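Long-range contacts in N-isopropylammelide isopropylaminohydrolase (Burkholderia multivorans ATCC 17616, PDB 6NBO), which belongs to the amidohydrolase family of TIM-barrel metal-dependent hydrolases and holds zinc ions at metal sites formed by histidine and aspartate side chains: residues 60-65 with 352-357; 119-124 with 364-369; 297-302 with 341-346; 111-116 with 146-151. All coordinates share one frame; numbering follows the deposited sequence.

Contact 1 of 4, residues 60-65 with 352-357. With ZN (zinc ion), chain B.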
loop_
_atom_site.group_PDB
_atom_site.type_symbol
_atom_site.label_atom_id
_atom_site.label_comp_id
_atom_site.label_asym_id
_atom_site.label_seq_id
_atom_site.Cartn_x
_atom_site.Cartn_y
_atom_site.Cartn_z
ATOM N N GLY A 60 -2.718 -12.719 2.326
ATOM C CA GLY A 60 -2.766 -11.902 1.124
ATOM C C GLY A 60 -1.756 -10.769 1.209
ATOM O O GLY A 60 -1.607 -10.174 2.271
ATOM N N LEU A 61 -1.035 -10.481 0.129
ATOM C CA LEU A 61 -0.046 -9.415 0.182
ATOM C C LEU A 61 -0.759 -8.065 0.110
ATOM O O LEU A 61 -1.924 -7.971 -0.291
ATOM C CB LEU A 61 0.975 -9.582 -0.963
ATOM C CG LEU A 61 1.622 -10.976 -1.015
ATOM C CD1 LEU A 61 2.666 -11.141 -2.151
ATOM C CD2 LEU A 61 2.262 -11.340 0.339
ATOM N N VAL A 62 -0.067 -7.018 0.547
ATOM C CA VAL A 62 -0.656 -5.692 0.667
ATOM C C VAL A 62 0.221 -4.707 -0.097
ATOM O O VAL A 62 1.424 -4.619 0.164
ATOM C CB VAL A 62 -0.783 -5.258 2.138
ATOM C CG1 VAL A 62 -1.433 -3.871 2.251
ATOM C CG2 VAL A 62 -1.574 -6.311 2.933
ATOM N N GLU A 63 -0.382 -3.961 -1.020
ATOM C CA GLU A 63 0.264 -2.798 -1.619
ATOM C C GLU A 63 -0.173 -1.566 -0.835
ATOM O O GLU A 63 -1.322 -1.132 -0.939
ATOM C CB GLU A 63 -0.097 -2.700 -3.104
ATOM C CG GLU A 63 0.214 -1.346 -3.758
ATOM C CD GLU A 63 1.672 -0.986 -3.684
ATOM O OE1 GLU A 63 2.122 -0.590 -2.589
ATOM O OE2 GLU A 63 2.376 -1.101 -4.714
ATOM N N GLY A 64 0.730 -1.019 -0.016
ATOM C CA GLY A 64 0.387 0.087 0.857
ATOM C C GLY A 64 0.490 1.471 0.243
ATOM O O GLY A 64 0.113 2.453 0.892
ATOM N N HIS A 65 1.010 1.591 -0.985
ATOM C CA HIS A 65 1.165 2.904 -1.617
ATOM C C HIS A 65 1.457 2.715 -3.096
ATOM O O HIS A 65 2.587 2.403 -3.476
ATOM C CB HIS A 65 2.290 3.722 -0.971
ATOM C CG HIS A 65 2.439 5.127 -1.498
ATOM N ND1 HIS A 65 2.329 6.240 -0.692
ATOM C CD2 HIS A 65 2.754 5.594 -2.734
ATOM C CE1 HIS A 65 2.555 7.331 -1.407
ATOM N NE2 HIS A 65 2.803 6.966 -2.653
ATOM N N CYS A 352 -2.234 0.407 7.450
ATOM C CA CYS A 352 -3.306 0.949 6.616
ATOM C C CYS A 352 -4.693 0.771 7.213
ATOM O O CYS A 352 -5.658 1.318 6.668
ATOM C CB CYS A 352 -3.297 0.287 5.227
ATOM S SG CYS A 352 -1.842 0.691 4.237
ATOM N N GLY A 353 -4.831 0.009 8.289
ATOM C CA GLY A 353 -6.161 -0.225 8.821
ATOM C C GLY A 353 -6.967 -1.218 8.007
ATOM O O GLY A 353 -8.195 -1.117 7.963
ATOM N N PHE A 354 -6.301 -2.152 7.334
ATOM C CA PHE A 354 -6.961 -3.284 6.691
ATOM C C PHE A 354 -7.313 -4.310 7.763
ATOM O O PHE A 354 -6.415 -4.881 8.382
ATOM C CB PHE A 354 -6.039 -3.908 5.647
ATOM C CG PHE A 354 -5.942 -3.130 4.365
ATOM C CD1 PHE A 354 -7.064 -2.952 3.564
ATOM C CD2 PHE A 354 -4.724 -2.607 3.938
ATOM C CE1 PHE A 354 -6.974 -2.261 2.353
ATOM C CE2 PHE A 354 -4.632 -1.901 2.727
ATOM C CZ PHE A 354 -5.768 -1.724 1.947
ATOM N N ASP A 355 -8.603 -4.549 7.981
ATOM C CA ASP A 355 -9.063 -5.375 9.092
ATOM C C ASP A 355 -9.171 -6.849 8.693
ATOM O O ASP A 355 -9.115 -7.203 7.514
ATOM C CB ASP A 355 -10.420 -4.872 9.585
ATOM C CG ASP A 355 -10.385 -3.406 9.990
ATOM O OD1 ASP A 355 -9.489 -3.025 10.776
ATOM O OD2 ASP A 355 -11.248 -2.634 9.513
ATOM N N ALA A 356 -9.349 -7.714 9.707
ATOM C CA ALA A 356 -9.549 -9.156 9.503
ATOM C C ALA A 356 -8.420 -9.761 8.671
ATOM O O ALA A 356 -8.643 -10.564 7.763
ATOM C CB ALA A 356 -10.908 -9.437 8.854
ATOM N N TYR A 357 -7.195 -9.372 8.993
ATOM C CA TYR A 357 -6.017 -9.747 8.230
ATOM C C TYR A 357 -5.326 -10.949 8.866
ATOM O O TYR A 357 -5.269 -11.075 10.087
ATOM C CB TYR A 357 -5.034 -8.577 8.157
ATOM C CG TYR A 357 -3.873 -8.895 7.259
ATOM C CD1 TYR A 357 -4.001 -8.767 5.888
ATOM C CD2 TYR A 357 -2.662 -9.364 7.776
ATOM C CE1 TYR A 357 -2.960 -9.093 5.037
ATOM C CE2 TYR A 357 -1.612 -9.696 6.934
ATOM C CZ TYR A 357 -1.772 -9.548 5.565
ATOM O OH TYR A 357 -0.765 -9.872 4.705
HETATM ZN ZN ZN B . 3.371 8.321 -4.105
#
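Y357 reaches back to the barrel strand and bonds G60 through its phenol. Its CA-CB bond points toward strand 56-66, and from CB, CG stands anti to the backbone N (chi1 -174°). Farther out, CE1 lies 3.8 Å from V62 CG2, a plain apolar contact met obliquely. At the tip, OH donates to G60 O at 2.6 Å. The carbonyl oxygen sits near the plane of the ring, at its edge, while the hydroxyl lies 24° from the carbonyl plane with a C=O...O angle of 155°. V62 serves two aromatic rings with its two methyls: CG2 goes to Y357 and CG1 to F354 CE2, 3.8 Å away. Further along, C352 SG approaches G64 CA at 4.1 Å. G353, with positive phi, ends helix 346-352 in a Schellman motif, and the loop that follows carries both rings to the strand. The strand itself runs on to the metal centre of this TIM-barrel protein, where H65 NE2 binds zinc at 2.1 Å and H67, H218 and D304 complete the site. E63 OE1 accepts from H65 N, 2.9 Å away, from above the carboxylate plane, and S249 OG bonds H65 ND1. The chemistry is thus divided along the strand: apolar contacts and one short phenol bond line its start, whereas polar second-shell groups probably help to orient the zinc ligand H65 at its end.

Contact 2 of 4, residues 119-124 with 364-369. With EDO (1,2-ethanediol), chain L.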
loop_
_atom_site.group_PDB
_atom_site.type_symbol
_atom_site.label_atom_id
_atom_site.label_comp_id
_atom_site.label_asym_id
_atom_site.label_seq_id
_atom_site.Cartn_x
_atom_site.Cartn_y
_atom_site.Cartn_z
ATOM N N GLY A 119 -0.808 -12.291 -5.933
ATOM C CA GLY A 119 -1.076 -12.532 -4.519
ATOM C C GLY A 119 -1.432 -11.319 -3.671
ATOM O O GLY A 119 -1.596 -11.470 -2.455
ATOM N N THR A 120 -1.565 -10.134 -4.259
ATOM C CA THR A 120 -1.944 -8.935 -3.510
ATOM C C THR A 120 -3.460 -8.786 -3.528
ATOM O O THR A 120 -4.062 -8.695 -4.600
ATOM C CB THR A 120 -1.277 -7.696 -4.105
ATOM O OG1 THR A 120 0.132 -7.751 -3.831
ATOM C CG2 THR A 120 -1.880 -6.419 -3.503
ATOM N N THR A 121 -4.082 -8.781 -2.343
ATOM C CA THR A 121 -5.539 -8.720 -2.245
ATOM C C THR A 121 -6.025 -7.453 -1.556
ATOM O O THR A 121 -7.237 -7.277 -1.369
ATOM C CB THR A 121 -6.068 -9.948 -1.494
ATOM O OG1 THR A 121 -5.488 -9.978 -0.184
ATOM C CG2 THR A 121 -5.690 -11.229 -2.241
ATOM N N ARG A 122 -5.108 -6.585 -1.151
ATOM C CA ARG A 122 -5.429 -5.327 -0.496
ATOM C C ARG A 122 -4.493 -4.259 -1.038
ATOM O O ARG A 122 -3.274 -4.450 -1.044
ATOM C CB ARG A 122 -5.282 -5.463 1.016
ATOM C CG ARG A 122 -6.144 -6.601 1.578
ATOM C CD ARG A 122 -6.384 -6.449 3.015
ATOM N NE ARG A 122 -6.788 -7.696 3.662
ATOM C CZ ARG A 122 -7.697 -7.743 4.626
ATOM N NH1 ARG A 122 -8.308 -6.626 4.991
ATOM N NH2 ARG A 122 -8.000 -8.890 5.220
ATOM N N ILE A 123 -5.056 -3.140 -1.494
ATOM C CA ILE A 123 -4.278 -2.079 -2.135
ATOM C C ILE A 123 -4.719 -0.730 -1.587
ATOM O O ILE A 123 -5.916 -0.429 -1.576
ATOM C CB ILE A 123 -4.450 -2.084 -3.665
ATOM C CG1 ILE A 123 -4.109 -3.456 -4.271
ATOM C CG2 ILE A 123 -3.648 -0.919 -4.285
ATOM C CD1 ILE A 123 -4.265 -3.501 -5.822
ATOM N N ARG A 124 -3.759 0.087 -1.156
ATOM C CA ARG A 124 -3.991 1.512 -0.944
ATOM C C ARG A 124 -3.420 2.276 -2.129
ATOM O O ARG A 124 -2.209 2.232 -2.383
ATOM C CB ARG A 124 -3.356 2.019 0.356
ATOM C CG ARG A 124 -3.509 3.553 0.516
ATOM C CD ARG A 124 -2.992 4.064 1.875
ATOM N NE ARG A 124 -3.877 3.670 2.964
ATOM C CZ ARG A 124 -3.769 4.107 4.210
ATOM N NH1 ARG A 124 -2.821 4.983 4.531
ATOM N NH2 ARG A 124 -4.620 3.669 5.135
ATOM N N ARG A 364 -10.162 -12.814 7.076
ATOM C CA ARG A 364 -10.560 -12.961 5.681
ATOM C C ARG A 364 -9.668 -13.994 5.010
ATOM O O ARG A 364 -8.446 -13.980 5.172
ATOM C CB ARG A 364 -10.465 -11.624 4.939
ATOM C CG ARG A 364 -11.010 -11.685 3.502
ATOM C CD ARG A 364 -10.842 -10.346 2.765
ATOM N NE ARG A 364 -11.538 -9.269 3.467
ATOM C CZ ARG A 364 -11.271 -7.970 3.312
ATOM N NH1 ARG A 364 -10.331 -7.573 2.459
ATOM N NH2 ARG A 364 -11.945 -7.072 4.019
ATOM N N ALA A 365 -10.287 -14.899 4.253
ATOM C CA ALA A 365 -9.575 -16.036 3.674
ATOM C C ALA A 365 -8.826 -15.608 2.407
ATOM O O ALA A 365 -9.185 -15.956 1.279
ATOM C CB ALA A 365 -10.550 -17.171 3.393
ATOM N N ASP A 366 -7.757 -14.835 2.621
ATOM C CA ASP A 366 -6.781 -14.502 1.584
ATOM C C ASP A 366 -5.539 -15.350 1.829
ATOM O O ASP A 366 -4.890 -15.213 2.870
ATOM C CB ASP A 366 -6.413 -13.015 1.602
ATOM C CG ASP A 366 -7.602 -12.091 1.304
ATOM O OD1 ASP A 366 -8.705 -12.589 0.984
ATOM O OD2 ASP A 366 -7.428 -10.855 1.390
ATOM N N VAL A 367 -5.219 -16.232 0.890
ATOM C CA VAL A 367 -4.138 -17.192 1.075
ATOM C C VAL A 367 -3.338 -17.268 -0.217
ATOM O O VAL A 367 -3.908 -17.400 -1.304
ATOM C CB VAL A 367 -4.644 -18.594 1.472
ATOM C CG1 VAL A 367 -3.467 -19.516 1.740
ATOM C CG2 VAL A 367 -5.547 -18.529 2.706
ATOM N N VAL A 368 -2.016 -17.193 -0.090
ATOM C CA VAL A 368 -1.094 -17.205 -1.221
ATOM C C VAL A 368 -0.097 -18.323 -0.966
ATOM O O VAL A 368 0.593 -18.312 0.059
ATOM C CB VAL A 368 -0.388 -15.846 -1.377
ATOM C CG1 VAL A 368 0.606 -15.849 -2.558
ATOM C CG2 VAL A 368 -1.421 -14.741 -1.533
ATOM N N LEU A 369 -0.037 -19.306 -1.871
ATOM C CA LEU A 369 0.892 -20.422 -1.726
ATOM C C LEU A 369 2.104 -20.190 -2.614
ATOM O O LEU A 369 1.947 -19.836 -3.788
ATOM C CB LEU A 369 0.237 -21.755 -2.100
ATOM C CG LEU A 369 -1.017 -22.152 -1.323
ATOM C CD1 LEU A 369 -1.379 -23.601 -1.657
ATOM C CD2 LEU A 369 -0.807 -21.952 0.174
HETATM C C1 EDO L . -14.130 -8.196 6.157
HETATM O O1 EDO L . -13.434 -7.354 7.084
HETATM C C2 EDO L . -13.445 -9.554 6.076
HETATM O O2 EDO L . -13.984 -10.299 4.977
HETATM O O HOH W 1 -8.990 -9.027 0.301
HETATM O O HOH W 2 -5.648 -10.037 3.273
HETATM O O HOH W 3 -6.743 -11.613 5.334
#
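T121 and D366 make the short bond of this contact, OG1 donating to OD2 at 2.6 Å. T121 belongs to a strand of the TIM barrel, 120-128, and D366 comes just before strand 367-370, which runs roughly antiparallel to it on the far side of strand 56-66. This is the tight, buried half: the threonine hydroxyl meets the carboxylate from 51° above its plane, and V368 CG2 packs against the backbone of G119, 3.4 Å from G119 O. OD2 also accepts from two waters, one of which donates to T121 O and accepts from R364 NH1, the other accepting from NE of R122 in the conformer described, one of two modelled. The direct R122 NE to D366 OD2 salt bridge is long, 3.9 Å, so water carries much of that link. Beside it two like charges lie flat on each other: the guanidiniums of R122 and R364 approach tip to tip and stack with centres 3.8 Å apart and planes at 13°. R364 NH1 is over the centre of the R122 group. E153 OE1 bridges to NH1 of both arginines, which probably offsets their repulsion, and D355 O accepts from R122 NH1. The looser side is that of R364, which is partly exposed: a third water probably links R122 NH2 to R364 O, and a 1,2-ethanediol, probably from the crystallisation liquor, lies at the guanidinium edge. R364 NE donates to its O2 at 3.1 Å, nearly straight at 164°.

Contact 3 of 4, residues 297-302 with 341-346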
loop_
_atom_site.group_PDB
_atom_site.type_symbol
_atom_site.label_atom_id
_atom_site.label_comp_id
_atom_site.label_asym_id
_atom_site.label_seq_id
_atom_site.Cartn_x
_atom_site.Cartn_y
_atom_site.Cartn_z
ATOM N N VAL A 297 7.104 2.451 15.469
ATOM C CA VAL A 297 6.404 3.027 14.325
ATOM C C VAL A 297 6.162 1.921 13.306
ATOM O O VAL A 297 7.100 1.240 12.884
ATOM C CB VAL A 297 7.201 4.188 13.705
ATOM C CG1 VAL A 297 6.500 4.695 12.430
ATOM C CG2 VAL A 297 7.349 5.322 14.697
ATOM N N THR A 298 4.909 1.737 12.912
ATOM C CA THR A 298 4.586 0.755 11.884
ATOM C C THR A 298 5.091 1.202 10.517
ATOM O O THR A 298 4.918 2.360 10.124
ATOM C CB THR A 298 3.082 0.546 11.822
ATOM O OG1 THR A 298 2.634 0.072 13.093
ATOM C CG2 THR A 298 2.713 -0.471 10.729
ATOM N N VAL A 299 5.698 0.275 9.776
ATOM C CA VAL A 299 6.238 0.555 8.448
ATOM C C VAL A 299 5.380 -0.152 7.402
ATOM O O VAL A 299 5.163 -1.368 7.481
ATOM C CB VAL A 299 7.712 0.136 8.321
ATOM C CG1 VAL A 299 8.223 0.441 6.909
ATOM C CG2 VAL A 299 8.562 0.889 9.343
ATOM N N ILE A 300 4.908 0.622 6.423
ATOM C CA ILE A 300 4.104 0.153 5.295
ATOM C C ILE A 300 4.982 0.158 4.049
ATOM O O ILE A 300 5.598 1.180 3.728
ATOM C CB ILE A 300 2.879 1.067 5.083
ATOM C CG1 ILE A 300 2.031 1.177 6.361
ATOM C CG2 ILE A 300 2.040 0.571 3.891
ATOM C CD1 ILE A 300 1.048 2.345 6.329
ATOM N N GLY A 301 5.032 -0.959 3.335
ATOM C CA GLY A 301 5.758 -1.004 2.075
ATOM C C GLY A 301 4.862 -0.642 0.898
ATOM O O GLY A 301 3.659 -0.877 0.918
ATOM N N GLY A 302 5.455 -0.042 -0.132
ATOM C CA GLY A 302 4.698 0.251 -1.341
ATOM C C GLY A 302 5.599 0.350 -2.555
ATOM O O GLY A 302 6.806 0.563 -2.432
ATOM N N LEU A 341 9.443 -8.483 4.860
ATOM C CA LEU A 341 8.187 -9.117 4.451
ATOM C C LEU A 341 7.008 -8.605 5.278
ATOM O O LEU A 341 5.891 -8.461 4.762
ATOM C CB LEU A 341 8.311 -10.639 4.570
ATOM C CG LEU A 341 7.081 -11.480 4.194
ATOM C CD1 LEU A 341 6.737 -11.275 2.719
ATOM C CD2 LEU A 341 7.341 -12.958 4.485
ATOM N N GLU A 342 7.235 -8.326 6.564
ATOM C CA GLU A 342 6.186 -7.733 7.387
ATOM C C GLU A 342 5.670 -6.412 6.803
ATOM O O GLU A 342 4.484 -6.090 6.953
ATOM C CB GLU A 342 6.712 -7.529 8.814
ATOM C CG GLU A 342 5.653 -7.057 9.787
ATOM C CD GLU A 342 6.163 -6.881 11.216
ATOM O OE1 GLU A 342 7.386 -6.690 11.413
ATOM O OE2 GLU A 342 5.321 -6.919 12.141
ATOM N N CYS A 343 6.534 -5.642 6.127
ATOM C CA CYS A 343 6.122 -4.378 5.515
ATOM C C CYS A 343 5.100 -4.543 4.390
ATOM O O CYS A 343 4.444 -3.558 4.028
ATOM C CB CYS A 343 7.340 -3.634 4.950
ATOM S SG CYS A 343 8.518 -3.132 6.227
ATOM N N VAL A 344 4.986 -5.729 3.787
ATOM C CA VAL A 344 3.981 -5.961 2.753
ATOM C C VAL A 344 2.956 -7.004 3.178
ATOM O O VAL A 344 2.180 -7.486 2.343
ATOM C CB VAL A 344 4.624 -6.338 1.399
ATOM C CG1 VAL A 344 5.667 -5.303 0.993
ATOM C CG2 VAL A 344 5.228 -7.759 1.421
ATOM N N THR A 345 2.928 -7.357 4.468
ATOM C CA THR A 345 1.893 -8.232 5.008
ATOM C C THR A 345 1.303 -7.623 6.284
ATOM O O THR A 345 0.566 -6.635 6.205
ATOM C CB THR A 345 2.435 -9.654 5.247
ATOM O OG1 THR A 345 3.654 -9.610 6.006
ATOM C CG2 THR A 345 2.719 -10.364 3.897
ATOM N N HIS A 346 1.590 -8.202 7.456
ATOM C CA HIS A 346 0.895 -7.788 8.679
ATOM C C HIS A 346 1.146 -6.322 9.020
ATOM O O HIS A 346 0.242 -5.631 9.513
ATOM C CB HIS A 346 1.314 -8.673 9.854
ATOM C CG HIS A 346 1.036 -10.120 9.636
ATOM N ND1 HIS A 346 1.883 -10.936 8.918
ATOM C CD2 HIS A 346 -0.005 -10.898 10.019
ATOM C CE1 HIS A 346 1.380 -12.157 8.873
ATOM N NE2 HIS A 346 0.239 -12.162 9.540
#
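C343 O accepts from G301 N at 2.8 Å, with an N-H...O angle of 154°, and this bond ties the last parallel strand of the TIM barrel, 299-301, to the turn that follows helix 334-342. The donor lies 32° from the carbonyl plane. G301 brings only backbone to the meeting; its CA is 4.8 Å from C343 CA, and V344 CG1 adds a loose contact, 4.4 Å from G301 CA. The apolar half of the contact is made by V299 and C343. V299 CG1 stands anti to its backbone N (chi1 180°). This methyl, V299 CG1, touches C343 SG at 3.6 Å. C343 therefore meets the strand twice, through its carbonyl at G301 and through its thiol two residues earlier. The turn is a type I beta turn from E342 to T345, held from within. L341 O takes V344 N and T345 OG1 from opposite faces of its carbonyl plane, the hydroxyl coming at 2.8 Å, and T345 N bonds E342 O. T345 occupies the N-cap position of helix 346-352, although its side chain makes no capping bond; its hydroxyl is turned back to the preceding helix instead. Both strand and turn also bond strand 56-66, which closes the barrel. From the turn, V344 O accepts from V62 N. From the strand, G301 O accepts from G64 N at 3.1 Å.

Contact 4 of 4, residues 111-116 with 146-151. With EDO (1,2-ethanediol), chain J.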
loop_
_atom_site.group_PDB
_atom_site.type_symbol
_atom_site.label_atom_id
_atom_site.label_comp_id
_atom_site.label_asym_id
_atom_site.label_seq_id
_atom_site.Cartn_x
_atom_site.Cartn_y
_atom_site.Cartn_z
ATOM N N LEU A 111 -3.703 -3.290 -13.919
ATOM C CA LEU A 111 -2.654 -3.379 -12.900
ATOM C C LEU A 111 -3.171 -4.016 -11.612
ATOM O O LEU A 111 -2.482 -4.847 -11.009
ATOM C CB LEU A 111 -2.056 -1.996 -12.613
ATOM C CG LEU A 111 -1.001 -1.949 -11.497
ATOM C CD1 LEU A 111 0.109 -2.984 -11.711
ATOM C CD2 LEU A 111 -0.410 -0.536 -11.326
ATOM N N ALA A 112 -4.369 -3.637 -11.166
ATOM C CA ALA A 112 -4.920 -4.259 -9.961
ATOM C C ALA A 112 -5.131 -5.755 -10.167
ATOM O O ALA A 112 -4.924 -6.553 -9.244
ATOM C CB ALA A 112 -6.228 -3.586 -9.558
ATOM N N ARG A 113 -5.530 -6.157 -11.375
ATOM C CA ARG A 113 -5.652 -7.585 -11.643
ATOM C C ARG A 113 -4.291 -8.274 -11.640
ATOM O O ARG A 113 -4.181 -9.425 -11.198
ATOM C CB ARG A 113 -6.398 -7.801 -12.960
ATOM C CG ARG A 113 -7.910 -7.745 -12.752
ATOM C CD ARG A 113 -8.716 -7.943 -14.021
ATOM N NE ARG A 113 -10.113 -8.199 -13.689
ATOM C CZ ARG A 113 -11.129 -7.964 -14.501
ATOM N NH1 ARG A 113 -10.909 -7.459 -15.707
ATOM N NH2 ARG A 113 -12.366 -8.231 -14.106
ATOM N N ALA A 114 -3.241 -7.591 -12.109
ATOM C CA ALA A 114 -1.897 -8.162 -12.016
ATOM C C ALA A 114 -1.448 -8.276 -10.561
ATOM O O ALA A 114 -0.778 -9.253 -10.183
ATOM C CB ALA A 114 -0.898 -7.314 -12.813
ATOM N N PHE A 115 -1.770 -7.277 -9.741
ATOM C CA PHE A 115 -1.534 -7.397 -8.304
ATOM C C PHE A 115 -2.201 -8.659 -7.750
ATOM O O PHE A 115 -1.560 -9.474 -7.076
ATOM C CB PHE A 115 -2.061 -6.152 -7.588
ATOM C CG PHE A 115 -1.041 -5.028 -7.455
ATOM C CD1 PHE A 115 0.031 -5.145 -6.579
ATOM C CD2 PHE A 115 -1.179 -3.851 -8.180
ATOM C CE1 PHE A 115 0.953 -4.113 -6.423
ATOM C CE2 PHE A 115 -0.248 -2.799 -8.032
ATOM C CZ PHE A 115 0.816 -2.942 -7.160
ATOM N N LEU A 116 -3.485 -8.842 -8.053
ATOM C CA LEU A 116 -4.217 -10.018 -7.576
ATOM C C LEU A 116 -3.553 -11.314 -8.034
ATOM O O LEU A 116 -3.347 -12.233 -7.231
ATOM C CB LEU A 116 -5.667 -9.962 -8.053
ATOM C CG LEU A 116 -6.586 -11.080 -7.533
ATOM C CD1 LEU A 116 -6.626 -11.098 -5.983
ATOM C CD2 LEU A 116 -7.975 -10.932 -8.106
ATOM N N GLU A 146 -15.194 -1.206 -7.980
ATOM C CA GLU A 146 -16.459 -1.928 -8.025
ATOM C C GLU A 146 -16.336 -3.232 -8.812
ATOM O O GLU A 146 -16.882 -4.266 -8.406
ATOM C CB GLU A 146 -17.552 -1.039 -8.620
ATOM C CG GLU A 146 -18.924 -1.703 -8.640
ATOM C CD GLU A 146 -19.429 -2.057 -7.246
ATOM O OE1 GLU A 146 -19.035 -1.377 -6.272
ATOM O OE2 GLU A 146 -20.220 -3.020 -7.126
ATOM N N THR A 147 -15.629 -3.203 -9.948
ATOM C CA THR A 147 -15.415 -4.429 -10.721
ATOM C C THR A 147 -14.716 -5.506 -9.898
ATOM O O THR A 147 -15.009 -6.702 -10.055
ATOM C CB THR A 147 -14.603 -4.117 -11.984
ATOM O OG1 THR A 147 -15.381 -3.283 -12.850
ATOM C CG2 THR A 147 -14.227 -5.393 -12.745
ATOM N N LEU A 148 -13.807 -5.109 -9.006
ATOM C CA LEU A 148 -13.013 -6.040 -8.217
ATOM C C LEU A 148 -13.562 -6.253 -6.806
ATOM O O LEU A 148 -12.843 -6.777 -5.951
ATOM C CB LEU A 148 -11.562 -5.554 -8.155
ATOM C CG LEU A 148 -10.861 -5.488 -9.517
ATOM C CD1 LEU A 148 -9.468 -4.931 -9.334
ATOM C CD2 LEU A 148 -10.800 -6.882 -10.151
ATOM N N ARG A 149 -14.816 -5.871 -6.544
ATOM C CA ARG A 149 -15.389 -6.088 -5.217
ATOM C C ARG A 149 -15.400 -7.579 -4.890
ATOM O O ARG A 149 -15.763 -8.408 -5.726
ATOM C CB ARG A 149 -16.810 -5.517 -5.140
ATOM N N GLY A 150 -14.983 -7.921 -3.672
ATOM C CA GLY A 150 -14.854 -9.308 -3.281
ATOM C C GLY A 150 -13.597 -10.000 -3.768
ATOM O O GLY A 150 -13.425 -11.194 -3.491
ATOM N N GLN A 151 -12.719 -9.291 -4.478
ATOM C CA GLN A 151 -11.487 -9.827 -5.049
ATOM C C GLN A 151 -10.260 -9.057 -4.601
ATOM O O GLN A 151 -9.247 -9.665 -4.245
ATOM C CB GLN A 151 -11.559 -9.803 -6.578
ATOM C CG GLN A 151 -12.655 -10.712 -7.116
ATOM C CD GLN A 151 -12.627 -10.837 -8.621
ATOM O OE1 GLN A 151 -12.377 -9.868 -9.328
ATOM N NE2 GLN A 151 -12.909 -12.039 -9.119
HETATM C C1 EDO J . -13.486 -5.894 -0.792
HETATM O O1 EDO J . -13.612 -5.965 -2.217
HETATM C C2 EDO J . -13.351 -7.299 -0.218
HETATM O O2 EDO J . -12.537 -8.075 -1.103
HETATM O O HOH W 4 -10.411 -9.948 -11.420
HETATM O O HOH W 5 -13.649 -9.139 -11.600
#
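The guanidinium of R113 meets T147 and L148 obliquely, while a water lies at its edge in the plane of the group. R113 NH2 is 3.7 Å from T147 CG2, the two side chains crossing at about a right angle, and R113 NE is 3.8 Å from L148 CD2. The edge water accepts from R113 NH2 and donates to both T147 O and Q151 OE1; a second water spans R113 NE and the same Q151 OE1, so arginine and glutamine are joined through solvent rather than directly. Away from these waters, A112, L116 and L148 are buried. In the TIM barrel, helices 104-117 and 136-147 lie outside the strands as neighbours, separated in sequence by strand 120-128, and L148, the first residue after the second helix, packs against the first. With its CG anti to the carbonyl carbon (chi1 -62°) and CD1 anti to CA (chi2 177°), L148 CD1 packs on A112 CB at 3.5 Å. One helical turn on, L116 CD1 touches Q151 O, also at 3.5 Å, and L116 CD2 approaches Q151 CB at 4.1 Å. Q151 O accepts a bond from S390 OG, and G150 N donates to O1 of a 1,2-ethanediol, 2.8 Å away.

Contacts 1, 2 and 3 all reach the barrel strands, with contact 1 in the middle: its centre is about 8 Å from that of contact 2 and about 9 Å from that of contact 3. Strand 56-66 is joined by backbone bonding to 120-128 and to 299-301, so first and last barrel strands meet. Contact 4 lies outside, its centre about 10 Å from that of contact 2 and about 21 Å from that of contact 3, its helices bracketing strand 120-128 in sequence. Along the chain, contacts 3 and 4 are nested within contact 1, and contact 3 also within contact 2, which crosses 1 and 4. Contacts 1 and 2 join late segments to early barrel strands; 3 and 4 are more local.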